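Beta sliding clamp (Borrelia burgdorferi, PDB 6DJ8) probably forms a ring-shaped head-to-tail homodimer around DNA that tethers DNA polymerases and other proteins to it for processive replication. Local coordinates at residues V222-F227 with I256-I261. Numbering follows the deposited sequence.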
loop_
_atom_site.group_PDB
_atom_site.type_symbol
_atom_site.label_atom_id
_atom_site.label_comp_id
_atom_site.label_asym_id
_atom_site.label_seq_id
_atom_site.Cartn_x
_atom_site.Cartn_y
_atom_site.Cartn_z
ATOM N N VAL A 222 -0.625 -0.411 -26.313
ATOM C CA VAL A 222 0.443 -0.277 -25.341
ATOM C C VAL A 222 0.378 -1.366 -24.263
ATOM O O VAL A 222 1.407 -1.686 -23.662
ATOM C CB VAL A 222 0.430 1.137 -24.720
ATOM C CG1 VAL A 222 -0.824 1.352 -23.813
ATOM C CG2 VAL A 222 1.724 1.364 -23.940
ATOM N N LYS A 223 -0.788 -1.956 -24.006
ATOM C CA LYS A 223 -0.890 -2.859 -22.849
ATOM C C LYS A 223 0.159 -3.963 -22.907
ATOM O O LYS A 223 0.802 -4.267 -21.893
ATOM C CB LYS A 223 -2.289 -3.462 -22.741
ATOM C CG LYS A 223 -2.443 -4.467 -21.585
ATOM C CD LYS A 223 -3.850 -5.012 -21.501
ATOM C CE LYS A 223 -4.023 -5.955 -20.288
ATOM N NZ LYS A 223 -5.395 -6.544 -20.286
ATOM N N ILE A 224 0.410 -4.526 -24.101
ATOM C CA ILE A 224 1.381 -5.616 -24.164
ATOM C C ILE A 224 2.761 -5.147 -23.724
ATOM O O ILE A 224 3.534 -5.930 -23.157
ATOM C CB ILE A 224 1.428 -6.273 -25.565
ATOM C CG1 ILE A 224 2.171 -7.611 -25.456
ATOM C CG2 ILE A 224 2.125 -5.359 -26.577
ATOM C CD1 ILE A 224 2.109 -8.461 -26.709
ATOM N N PHE A 225 3.092 -3.865 -23.933
ATOM C CA PHE A 225 4.407 -3.402 -23.509
ATOM C C PHE A 225 4.481 -3.238 -21.995
ATOM O O PHE A 225 5.512 -3.541 -21.392
ATOM C CB PHE A 225 4.770 -2.101 -24.239
ATOM C CG PHE A 225 4.879 -2.305 -25.717
ATOM C CD1 PHE A 225 5.964 -2.982 -26.243
ATOM C CD2 PHE A 225 3.849 -1.940 -26.564
ATOM C CE1 PHE A 225 6.049 -3.238 -27.613
ATOM C CE2 PHE A 225 3.932 -2.186 -27.915
ATOM C CZ PHE A 225 5.039 -2.842 -28.442
ATOM N N ASN A 226 3.412 -2.754 -21.365
ATOM C CA ASN A 226 3.392 -2.750 -19.900
ATOM C C ASN A 226 3.560 -4.163 -19.363
ATOM O O ASN A 226 4.368 -4.401 -18.466
ATOM C CB ASN A 226 2.099 -2.112 -19.400
ATOM C CG ASN A 226 2.034 -0.627 -19.746
ATOM O OD1 ASN A 226 3.063 0.042 -19.754
ATOM N ND2 ASN A 226 0.835 -0.111 -20.030
ATOM N N PHE A 227 2.898 -5.132 -19.998
ATOM C CA PHE A 227 3.018 -6.537 -19.597
ATOM C C PHE A 227 4.454 -7.036 -19.747
ATOM O O PHE A 227 5.036 -7.627 -18.822
ATOM C CB PHE A 227 2.063 -7.351 -20.475
ATOM C CG PHE A 227 1.971 -8.802 -20.141
ATOM C CD1 PHE A 227 1.909 -9.230 -18.821
ATOM C CD2 PHE A 227 1.854 -9.736 -21.159
ATOM C CE1 PHE A 227 1.773 -10.583 -18.520
ATOM C CE2 PHE A 227 1.720 -11.090 -20.870
ATOM C CZ PHE A 227 1.683 -11.508 -19.545
ATOM N N ILE A 256 4.220 -14.470 -26.743
ATOM C CA ILE A 256 3.131 -13.530 -26.517
ATOM C C ILE A 256 2.727 -12.951 -27.860
ATOM O O ILE A 256 3.583 -12.696 -28.712
ATOM C CB ILE A 256 3.540 -12.395 -25.549
ATOM C CG1 ILE A 256 4.524 -12.908 -24.504
ATOM C CG2 ILE A 256 2.317 -11.796 -24.847
ATOM C CD1 ILE A 256 5.084 -11.837 -23.658
ATOM N N ALA A 257 1.431 -12.719 -28.040
ATOM C CA ALA A 257 0.937 -12.122 -29.270
ATOM C C ALA A 257 -0.261 -11.240 -28.954
ATOM O O ALA A 257 -0.938 -11.424 -27.936
ATOM C CB ALA A 257 0.553 -13.189 -30.304
ATOM N N CYS A 258 -0.517 -10.273 -29.842
ATOM C CA CYS A 258 -1.725 -9.466 -29.743
ATOM C C CYS A 258 -2.066 -8.944 -31.127
ATOM O O CYS A 258 -1.296 -9.112 -32.075
ATOM C CB CYS A 258 -1.549 -8.316 -28.746
ATOM S SG CYS A 258 -0.442 -6.963 -29.324
ATOM N N SER A 259 -3.239 -8.323 -31.242
ATOM C CA SER A 259 -3.671 -7.758 -32.516
ATOM C C SER A 259 -3.153 -6.341 -32.675
ATOM O O SER A 259 -2.993 -5.597 -31.697
ATOM C CB SER A 259 -5.192 -7.735 -32.636
ATOM O OG SER A 259 -5.699 -9.042 -32.763
ATOM N N LEU A 260 -2.892 -5.972 -33.926
ATOM C CA LEU A 260 -2.553 -4.600 -34.249
ATOM C C LEU A 260 -3.813 -3.745 -34.337
ATOM O O LEU A 260 -4.923 -4.235 -34.547
ATOM C CB LEU A 260 -1.789 -4.536 -35.574
ATOM C CG LEU A 260 -0.533 -5.408 -35.643
ATOM C CD1 LEU A 260 0.044 -5.379 -37.050
ATOM C CD2 LEU A 260 0.509 -4.974 -34.621
ATOM N N ILE A 261 -3.627 -2.444 -34.168
ATOM C CA ILE A 261 -4.688 -1.474 -34.397
ATOM C C ILE A 261 -4.604 -1.097 -35.867
ATOM O O ILE A 261 -3.536 -0.696 -36.340
ATOM C CB ILE A 261 -4.503 -0.252 -33.483
ATOM C CG1 ILE A 261 -4.608 -0.695 -32.025
ATOM C CG2 ILE A 261 -5.566 0.803 -33.761
ATOM C CD1 ILE A 261 -3.760 0.116 -31.104
#
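Val222 O is gripped by two backbone donors from residues of helix 223-231, Phe225 N at 2.8 Å and Asn226 N at 3.2 Å. From this helix Ile224 and Phe227 face strand 254-259, and what passes between helix and strand is wholly apolar, with no hydrogen bond across. Ile224 carries most of it: CG1 lies anti to the backbone N (chi1 -165°) and the chain runs on extended, so CD1 ends between two strand residues, 3.8 Å from Ile256 CG2 and 3.9 Å from Cys258 SG. The two isoleucine side chains pass alongside each other, head to tail. In the central domain of the clamp the helix thus packs on one face of an antiparallel sheet; the axes of 223-227 and 256-259 run nearly antiparallel (163°) and come within 10.0 Å, and Ile256 and Cys258 point to the helix, Ala257 away. Cys258 SG is tucked between its own backbone N and carbonyl carbon (chi1 72°) and also meets Ile224 CG2 at 4.1 Å. Ile256 CG2 comes to the edge of the Phe227 ring, near its plane, 4.1 Å from CE2. Phe65 meets that same ring, while Phe247 of the adjoining strand 246-251 touches both Ile224 and Cys258.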